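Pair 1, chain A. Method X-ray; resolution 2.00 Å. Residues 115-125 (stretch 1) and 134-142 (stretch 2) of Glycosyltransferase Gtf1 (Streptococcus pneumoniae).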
# COMPACT_ATOMS: atom_id res chain seq x y z
N PHE A 115 11.36 -5.64 41.93
CA PHE A 115 12.24 -5.56 43.10
C PHE A 115 13.58 -6.20 42.81
O PHE A 115 14.62 -5.71 43.27
CB PHE A 115 11.58 -6.21 44.31
CG PHE A 115 10.38 -5.45 44.79
CD1 PHE A 115 10.53 -4.25 45.48
CD2 PHE A 115 9.10 -5.93 44.54
CE1 PHE A 115 9.43 -3.54 45.92
CE2 PHE A 115 7.99 -5.23 44.98
CZ PHE A 115 8.15 -4.03 45.68
N ASP A 116 13.56 -7.29 42.04
CA ASP A 116 14.75 -7.73 41.32
C ASP A 116 15.15 -6.56 40.41
O ASP A 116 14.59 -6.37 39.33
CB ASP A 116 14.45 -9.01 40.52
CG ASP A 116 15.70 -9.63 39.89
OD1 ASP A 116 16.67 -8.88 39.59
OD2 ASP A 116 15.71 -10.86 39.68
N GLN A 117 16.09 -5.76 40.91
CA GLN A 117 16.55 -4.54 40.24
C GLN A 117 17.14 -4.81 38.86
O GLN A 117 17.23 -3.91 38.02
CB GLN A 117 17.61 -3.85 41.11
CG GLN A 117 17.63 -2.34 41.00
CD GLN A 117 16.74 -1.68 42.04
OE1 GLN A 117 17.21 -0.87 42.84
NE2 GLN A 117 15.45 -2.02 42.05
N ASP A 118 17.53 -6.06 38.63
CA ASP A 118 18.16 -6.45 37.38
C ASP A 118 17.19 -6.60 36.21
O ASP A 118 17.62 -6.56 35.06
CB ASP A 118 18.96 -7.74 37.57
CG ASP A 118 20.16 -7.56 38.49
OD1 ASP A 118 20.75 -6.45 38.49
OD2 ASP A 118 20.52 -8.53 39.19
N LYS A 119 15.90 -6.76 36.48
CA LYS A 119 14.95 -7.02 35.42
C LYS A 119 13.81 -5.99 35.30
O LYS A 119 13.28 -5.52 36.31
CB LYS A 119 14.41 -8.46 35.50
CG LYS A 119 13.11 -8.67 36.29
CD LYS A 119 12.88 -10.15 36.57
CE LYS A 119 11.49 -10.44 37.13
NZ LYS A 119 10.41 -10.50 36.09
N PHE A 120 13.47 -5.62 34.07
CA PHE A 120 12.24 -4.88 33.78
C PHE A 120 11.59 -5.31 32.46
O PHE A 120 12.24 -5.88 31.59
CB PHE A 120 12.45 -3.36 33.84
CG PHE A 120 13.42 -2.80 32.83
CD1 PHE A 120 13.01 -2.52 31.52
CD2 PHE A 120 14.73 -2.49 33.20
CE1 PHE A 120 13.90 -1.98 30.59
CE2 PHE A 120 15.62 -1.95 32.28
CZ PHE A 120 15.21 -1.70 30.97
N VAL A 121 10.29 -5.03 32.34
CA VAL A 121 9.52 -5.33 31.14
C VAL A 121 9.01 -4.01 30.58
O VAL A 121 8.45 -3.19 31.32
CB VAL A 121 8.32 -6.25 31.45
CG1 VAL A 121 7.50 -6.53 30.20
CG2 VAL A 121 8.78 -7.55 32.08
N THR A 122 9.23 -3.78 29.28
CA THR A 122 8.63 -2.63 28.61
C THR A 122 7.48 -3.12 27.74
O THR A 122 7.67 -3.96 26.84
CB THR A 122 9.67 -1.85 27.79
OG1 THR A 122 10.81 -1.57 28.62
CG2 THR A 122 9.09 -0.54 27.26
N CYS A 123 6.28 -2.61 28.03
CA CYS A 123 5.10 -2.91 27.24
C CYS A 123 4.82 -1.79 26.25
O CYS A 123 4.89 -0.59 26.60
CB CYS A 123 3.87 -3.12 28.12
SG CYS A 123 3.97 -4.52 29.26
N TYR A 124 4.49 -2.19 25.03
CA TYR A 124 4.11 -1.26 23.99
C TYR A 124 2.62 -1.39 23.75
O TYR A 124 2.13 -2.37 23.17
CB TYR A 124 4.94 -1.47 22.72
CG TYR A 124 6.40 -1.09 22.93
CD1 TYR A 124 6.87 0.18 22.60
CD2 TYR A 124 7.29 -1.99 23.53
CE1 TYR A 124 8.20 0.53 22.82
CE2 TYR A 124 8.62 -1.65 23.75
CZ TYR A 124 9.07 -0.39 23.40
OH TYR A 124 10.38 -0.06 23.62
N LEU A 125 1.89 -0.39 24.23
CA LEU A 125 0.43 -0.40 24.24
C LEU A 125 -0.14 -0.07 22.88
O LEU A 125 0.44 0.73 22.14
CB LEU A 125 -0.09 0.61 25.28
CG LEU A 125 0.34 0.35 26.72
CD1 LEU A 125 0.41 1.66 27.50
CD2 LEU A 125 -0.59 -0.66 27.39
N GLN A 134 0.60 -4.74 22.48
CA GLN A 134 0.90 -5.23 21.13
C GLN A 134 2.17 -6.09 21.18
O GLN A 134 2.21 -7.15 20.58
CB GLN A 134 1.04 -4.03 20.16
CG GLN A 134 1.37 -4.35 18.70
CD GLN A 134 2.87 -4.51 18.45
OE1 GLN A 134 3.69 -3.81 19.05
NE2 GLN A 134 3.23 -5.44 17.54
N HIS A 135 3.18 -5.61 21.89
CA HIS A 135 4.40 -6.38 22.15
C HIS A 135 5.10 -5.91 23.40
O HIS A 135 4.81 -4.82 23.89
CB HIS A 135 5.33 -6.40 20.92
CG HIS A 135 6.16 -5.16 20.74
ND1 HIS A 135 5.70 -4.07 20.11
CD2 HIS A 135 7.49 -4.90 21.06
CE1 HIS A 135 6.67 -3.14 20.05
NE2 HIS A 135 7.77 -3.65 20.63
N ALA A 136 6.00 -6.74 23.92
CA ALA A 136 6.69 -6.49 25.20
C ALA A 136 8.14 -6.91 25.08
O ALA A 136 8.46 -7.86 24.36
CB ALA A 136 6.03 -7.25 26.33
N GLU A 137 9.00 -6.20 25.81
CA GLU A 137 10.44 -6.42 25.80
C GLU A 137 10.95 -6.76 27.20
O GLU A 137 10.64 -6.05 28.16
CB GLU A 137 11.15 -5.16 25.25
CG GLU A 137 10.59 -4.75 23.89
CD GLU A 137 11.40 -3.69 23.18
OE1 GLU A 137 12.28 -3.09 23.82
OE2 GLU A 137 11.14 -3.46 21.97
N TYR A 138 11.72 -7.84 27.30
CA TYR A 138 12.29 -8.27 28.59
C TYR A 138 13.77 -7.98 28.66
O TYR A 138 14.54 -8.46 27.83
CB TYR A 138 12.08 -9.76 28.84
CG TYR A 138 12.58 -10.24 30.21
CD1 TYR A 138 11.79 -10.08 31.36
CD2 TYR A 138 13.83 -10.88 30.34
CE1 TYR A 138 12.24 -10.54 32.60
CE2 TYR A 138 14.29 -11.33 31.57
CZ TYR A 138 13.49 -11.17 32.70
OH TYR A 138 13.94 -11.63 33.91
N VAL A 139 14.15 -7.23 29.68
CA VAL A 139 15.52 -6.73 29.79
C VAL A 139 16.12 -7.21 31.11
O VAL A 139 15.48 -7.13 32.16
CB VAL A 139 15.56 -5.18 29.69
CG1 VAL A 139 16.98 -4.67 29.75
CG2 VAL A 139 14.89 -4.70 28.41
N PHE A 140 17.33 -7.76 31.04
CA PHE A 140 18.04 -8.21 32.23
C PHE A 140 19.39 -7.52 32.32
O PHE A 140 20.13 -7.45 31.33
CB PHE A 140 18.21 -9.73 32.24
CG PHE A 140 18.59 -10.27 33.58
CD1 PHE A 140 17.63 -10.41 34.58
CD2 PHE A 140 19.91 -10.64 33.85
CE1 PHE A 140 17.99 -10.90 35.84
CE2 PHE A 140 20.27 -11.13 35.10
CZ PHE A 140 19.31 -11.27 36.09
N LYS A 141 19.67 -6.96 33.50
CA LYS A 141 20.89 -6.16 33.74
C LYS A 141 21.26 -5.33 32.51
O LYS A 141 22.37 -5.41 32.00
CB LYS A 141 22.06 -7.05 34.19
CG LYS A 141 21.82 -7.75 35.53
CD LYS A 141 23.07 -8.40 36.13
CE LYS A 141 24.09 -7.37 36.62
NZ LYS A 141 25.27 -7.97 37.31
N GLY A 142 20.29 -4.56 32.01
CA GLY A 142 20.51 -3.65 30.89
C GLY A 142 20.38 -4.25 29.50
O GLY A 142 20.22 -3.51 28.52
O HOH W 1 17.62 -4.42 33.02

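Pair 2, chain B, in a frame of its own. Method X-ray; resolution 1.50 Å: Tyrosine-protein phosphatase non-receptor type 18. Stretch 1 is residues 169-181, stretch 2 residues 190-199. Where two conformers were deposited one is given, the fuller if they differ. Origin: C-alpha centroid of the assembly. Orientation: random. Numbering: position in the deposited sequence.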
# COMPACT_ATOMS: atom_id res chain seq x y z
N LYS B 169 1.71 13.14 -15.69
CA LYS B 169 1.82 12.33 -16.93
C LYS B 169 0.88 11.12 -16.81
O LYS B 169 0.97 10.36 -15.84
CB LYS B 169 3.25 11.81 -17.13
CG LYS B 169 3.45 10.80 -18.28
CD LYS B 169 4.91 10.47 -18.56
N TRP B 170 -0.04 10.95 -17.76
CA TRP B 170 -0.76 9.70 -17.84
C TRP B 170 0.09 8.63 -18.49
O TRP B 170 0.53 8.78 -19.63
CB TRP B 170 -2.07 9.86 -18.61
CG TRP B 170 -3.09 10.66 -17.88
CD1 TRP B 170 -3.15 12.02 -17.77
CD2 TRP B 170 -4.20 10.16 -17.11
NE1 TRP B 170 -4.21 12.38 -17.00
CE2 TRP B 170 -4.88 11.26 -16.58
CE3 TRP B 170 -4.68 8.87 -16.84
CZ2 TRP B 170 -6.02 11.13 -15.78
CZ3 TRP B 170 -5.81 8.74 -16.06
CH2 TRP B 170 -6.48 9.85 -15.56
N LEU B 171 0.40 7.55 -17.77
CA LEU B 171 1.20 6.46 -18.36
C LEU B 171 0.38 5.58 -19.31
O LEU B 171 0.92 4.97 -20.24
CB LEU B 171 1.82 5.59 -17.25
CG LEU B 171 2.66 6.36 -16.22
CD1 LEU B 171 3.33 5.35 -15.28
CD2 LEU B 171 3.71 7.28 -16.89
N ASN B 172 -0.91 5.47 -19.00
CA ASN B 172 -1.92 4.76 -19.79
C ASN B 172 -3.29 5.27 -19.30
O ASN B 172 -3.33 6.19 -18.47
CB ASN B 172 -1.74 3.27 -19.67
CG ASN B 172 -1.86 2.78 -18.26
OD1 ASN B 172 -2.81 3.11 -17.58
ND2 ASN B 172 -0.91 1.95 -17.83
N GLU B 173 -4.40 4.76 -19.82
CA GLU B 173 -5.69 5.39 -19.48
C GLU B 173 -6.08 5.27 -18.02
O GLU B 173 -7.00 5.97 -17.53
CB GLU B 173 -6.85 4.89 -20.36
CG GLU B 173 -7.20 3.46 -20.20
CD GLU B 173 -8.43 3.05 -21.02
OE1 GLU B 173 -9.58 3.35 -20.60
OE2 GLU B 173 -8.24 2.42 -22.08
N ASP B 174 -5.39 4.38 -17.28
CA ASP B 174 -5.75 4.11 -15.89
C ASP B 174 -4.74 4.59 -14.86
O ASP B 174 -5.04 4.49 -13.66
CB ASP B 174 -5.95 2.60 -15.71
CG ASP B 174 -7.09 2.09 -16.56
OD1 ASP B 174 -8.21 2.63 -16.44
OD2 ASP B 174 -6.86 1.22 -17.44
N ILE B 175 -3.58 5.09 -15.27
CA ILE B 175 -2.51 5.41 -14.32
C ILE B 175 -1.95 6.80 -14.55
O ILE B 175 -1.48 7.10 -15.68
CB ILE B 175 -1.31 4.43 -14.42
CG1 ILE B 175 -1.76 2.98 -14.31
CG2 ILE B 175 -0.26 4.73 -13.37
CD1 ILE B 175 -2.48 2.56 -13.09
N MET B 176 -1.97 7.61 -13.49
CA MET B 176 -1.39 8.95 -13.44
C MET B 176 -0.06 8.87 -12.69
O MET B 176 0.04 8.18 -11.65
CB MET B 176 -2.35 9.89 -12.72
CG MET B 176 -1.76 11.16 -12.21
SD MET B 176 -1.25 12.23 -13.52
CE MET B 176 -2.81 12.90 -14.02
N LEU B 177 0.95 9.59 -13.16
CA LEU B 177 2.24 9.76 -12.47
C LEU B 177 2.43 11.22 -12.20
O LEU B 177 2.52 12.01 -13.13
CB LEU B 177 3.39 9.25 -13.32
CG LEU B 177 4.82 9.48 -12.75
CD1 LEU B 177 5.07 8.79 -11.44
CD2 LEU B 177 5.91 9.06 -13.75
N ARG B 178 2.51 11.63 -10.92
CA ARG B 178 2.82 12.96 -10.51
C ARG B 178 4.23 13.05 -9.97
O ARG B 178 4.65 12.22 -9.17
CB ARG B 178 1.84 13.46 -9.44
CG ARG B 178 0.36 13.38 -9.85
CD ARG B 178 -0.54 14.19 -8.95
NE ARG B 178 -1.92 14.17 -9.45
CZ ARG B 178 -2.78 13.19 -9.20
NH1 ARG B 178 -2.47 12.20 -8.41
NH2 ARG B 178 -4.01 13.21 -9.73
N THR B 179 4.96 14.06 -10.39
CA THR B 179 6.29 14.33 -9.93
C THR B 179 6.13 15.50 -8.97
O THR B 179 5.67 16.60 -9.37
CB THR B 179 7.20 14.75 -11.11
OG1 THR B 179 7.16 13.71 -12.11
CG2 THR B 179 8.63 14.99 -10.65
N LEU B 180 6.47 15.27 -7.70
CA LEU B 180 6.26 16.23 -6.66
C LEU B 180 7.60 16.70 -6.12
O LEU B 180 8.56 15.93 -6.09
CB LEU B 180 5.49 15.59 -5.49
CG LEU B 180 4.15 14.97 -5.84
CD1 LEU B 180 3.48 14.31 -4.58
CD2 LEU B 180 3.22 16.05 -6.40
N LYS B 181 7.62 17.94 -5.66
CA LYS B 181 8.73 18.49 -4.87
C LYS B 181 8.15 18.68 -3.49
O LYS B 181 7.12 19.35 -3.34
CB LYS B 181 9.24 19.84 -5.41
CG LYS B 181 10.24 20.52 -4.46
CD LYS B 181 11.01 21.66 -5.09
CE LYS B 181 10.08 22.70 -5.57
NZ LYS B 181 10.83 23.96 -5.97
N SER B 190 12.47 15.02 -4.20
CA SER B 190 11.55 14.52 -5.19
C SER B 190 10.80 13.31 -4.65
O SER B 190 11.40 12.33 -4.21
CB SER B 190 12.27 14.12 -6.47
OG SER B 190 12.84 15.25 -7.10
N VAL B 191 9.48 13.35 -4.80
CA VAL B 191 8.62 12.20 -4.47
C VAL B 191 7.71 11.98 -5.68
O VAL B 191 7.09 12.93 -6.18
CB VAL B 191 7.79 12.42 -3.21
CG1 VAL B 191 6.84 11.23 -2.97
CG2 VAL B 191 8.75 12.61 -1.99
N TYR B 192 7.71 10.76 -6.18
CA TYR B 192 6.81 10.36 -7.25
C TYR B 192 5.58 9.71 -6.69
O TYR B 192 5.72 8.85 -5.80
CB TYR B 192 7.53 9.39 -8.19
CG TYR B 192 8.66 10.06 -8.99
CD1 TYR B 192 8.37 10.72 -10.17
CD2 TYR B 192 9.96 10.05 -8.56
CE1 TYR B 192 9.37 11.36 -10.92
CE2 TYR B 192 11.00 10.70 -9.30
CZ TYR B 192 10.67 11.34 -10.49
OH TYR B 192 11.65 11.99 -11.25
N GLN B 193 4.42 10.08 -7.22
CA GLN B 193 3.15 9.46 -6.83
C GLN B 193 2.46 8.86 -8.03
O GLN B 193 2.24 9.56 -9.04
CB GLN B 193 2.23 10.49 -6.20
CG GLN B 193 0.88 9.93 -5.69
CD GLN B 193 -0.30 10.83 -5.97
OE1 GLN B 193 -0.23 11.71 -6.82
NE2 GLN B 193 -1.39 10.65 -5.22
N LEU B 194 2.17 7.57 -7.95
CA LEU B 194 1.43 6.90 -8.97
C LEU B 194 0.03 6.69 -8.46
O LEU B 194 -0.12 6.23 -7.34
CB LEU B 194 2.06 5.58 -9.30
CG LEU B 194 3.38 5.60 -10.08
CD1 LEU B 194 4.31 4.40 -9.76
CD2 LEU B 194 3.09 5.68 -11.56
N GLN B 195 -0.98 7.04 -9.25
CA GLN B 195 -2.36 6.93 -8.82
C GLN B 195 -3.12 6.10 -9.83
O GLN B 195 -3.12 6.39 -11.01
CB GLN B 195 -3.04 8.30 -8.68
CG GLN B 195 -4.44 8.16 -8.03
CD GLN B 195 -5.25 9.43 -7.96
OE1 GLN B 195 -4.79 10.51 -8.37
NE2 GLN B 195 -6.48 9.30 -7.45
N TYR B 196 -3.75 5.03 -9.37
CA TYR B 196 -4.63 4.19 -10.17
C TYR B 196 -5.99 4.90 -10.17
O TYR B 196 -6.52 5.26 -9.10
CB TYR B 196 -4.74 2.77 -9.54
CG TYR B 196 -5.24 1.77 -10.52
CD1 TYR B 196 -4.38 0.91 -11.15
CD2 TYR B 196 -6.58 1.70 -10.88
CE1 TYR B 196 -4.83 0.02 -12.13
CE2 TYR B 196 -7.03 0.83 -11.84
CZ TYR B 196 -6.15 -0.01 -12.46
OH TYR B 196 -6.61 -0.88 -13.46
N MET B 197 -6.51 5.16 -11.38
CA MET B 197 -7.57 6.16 -11.57
C MET B 197 -8.97 5.60 -11.80
O MET B 197 -9.92 6.38 -11.79
CB MET B 197 -7.23 7.09 -12.76
CG MET B 197 -5.90 7.77 -12.62
SD MET B 197 -5.73 8.83 -11.19
CE MET B 197 -6.79 10.20 -11.75
N SER B 198 -9.10 4.28 -11.97
CA SER B 198 -10.36 3.66 -12.38
C SER B 198 -10.71 2.37 -11.65
O SER B 198 -11.52 1.59 -12.14
CB SER B 198 -10.28 3.38 -13.87
OG SER B 198 -9.23 2.44 -14.08
N TRP B 199 -10.13 2.11 -10.49
CA TRP B 199 -10.48 0.90 -9.77
C TRP B 199 -11.98 0.92 -9.43
O TRP B 199 -12.47 1.86 -8.81
CB TRP B 199 -9.64 0.71 -8.53
CG TRP B 199 -9.62 -0.72 -8.03
CD1 TRP B 199 -10.67 -1.43 -7.52
CD2 TRP B 199 -8.48 -1.56 -7.94
NE1 TRP B 199 -10.25 -2.68 -7.12
CE2 TRP B 199 -8.91 -2.78 -7.38
CE3 TRP B 199 -7.14 -1.40 -8.30
CZ2 TRP B 199 -8.01 -3.85 -7.17
CZ3 TRP B 199 -6.25 -2.45 -8.08
CH2 TRP B 199 -6.70 -3.66 -7.52
O HOH W 2 -6.60 12.62 -8.99
O HOH W 3 10.78 16.72 -7.91

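Pair 1 and pair 2 are both two-stranded antiparallel ladders, entered through a type I turn. The strand directions make angles of 164° and 162°, the axes approach to 4.6 and 4.7 Å, and fourteen central residues superpose with an RMSD of 0.6 Å. Hydrogen-bonded and non-hydrogen-bonded pairs alternate in the same register: A:Phe120–A:Val139 falls on B:Met176–B:Gln195, A:Thr122–A:Glu137 on B:Arg178–B:Gln193, and A:Tyr124–A:His135 on B:Leu180–B:Val191. Because main-chain amides and carbonyls make these bonds, the ladder tolerates very different side chains.

The clearest match is A:Asp118 with B:Asp174, at the third position of the turn. Its carbonyl accepts the first cross-strand bond in both: A:Lys141 N to A:Asp118 O is 2.6 Å, and B:Met197 N to B:Asp174 O is 2.8 Å. The side chains are used differently. B:Asp174 OD1 takes a hydrogen bond from B:Ser198 OG at 2.6 Å, whereas the CB of A:Asp118 lies over the A:Phe140 ring, 4.1 Å from its centroid. At the next position, both side chains touch the same two matched positions. A:Lys119 brings CD to 3.2 Å from A:Tyr138 OH and CB to 3.9 Å from A:Phe140 CD1; apolar B:Ile175 makes its contacts with carbon atoms alone, CG2 3.9 Å from B:Leu194 CD2 and CD1 3.2 Å from B:Tyr196 CD1.

The face bearing A:Phe120, A:Thr122 and A:Tyr124 shows the strongest contrast. In pair 1, rings pack at the two outer hydrogen-bonded pairs, with A:Thr122 and A:Glu137 between them. The A:Phe120 ring receives A:Val139 CB over its face, 3.9 Å from the centroid, and A:Tyr124 lies nearly parallel to A:His135, with planes at 4° and centroids 4.5 Å apart, though slid so that they barely overlap. Flat rings suit a close approach across adjacent strands. Pair 2 sets a polar network among the apolar B:Met176, B:Leu180 and B:Val191. B:Arg178, matching the compact A:Thr122, is long enough to reach two glutamines: its NH1 donates to B:Gln193 OE1 at 2.8 Å and to B:Gln195 OE1 at 2.9 Å. Both oxygens lie near the guanidinium plane, where its N–H groups point, and the amides accept these bonds without carrying charge.

On the face bearing A:Val121 and B:Leu177, apolar contacts form around these two residues, with bulk distributed differently. A:Val121 sets CG1 4.2 Å from A:Ala136 CB and CG2 4.0 Å from A:Tyr138 CD1. Its counterpart B:Leu177 meets the reverse arrangement, a tyrosine where pair 1 has alanine and a leucine where it has tyrosine: B:Leu177 CD1 is 4.0 Å from B:Tyr192 CD1 and 3.7 Å from B:Leu194 CD2.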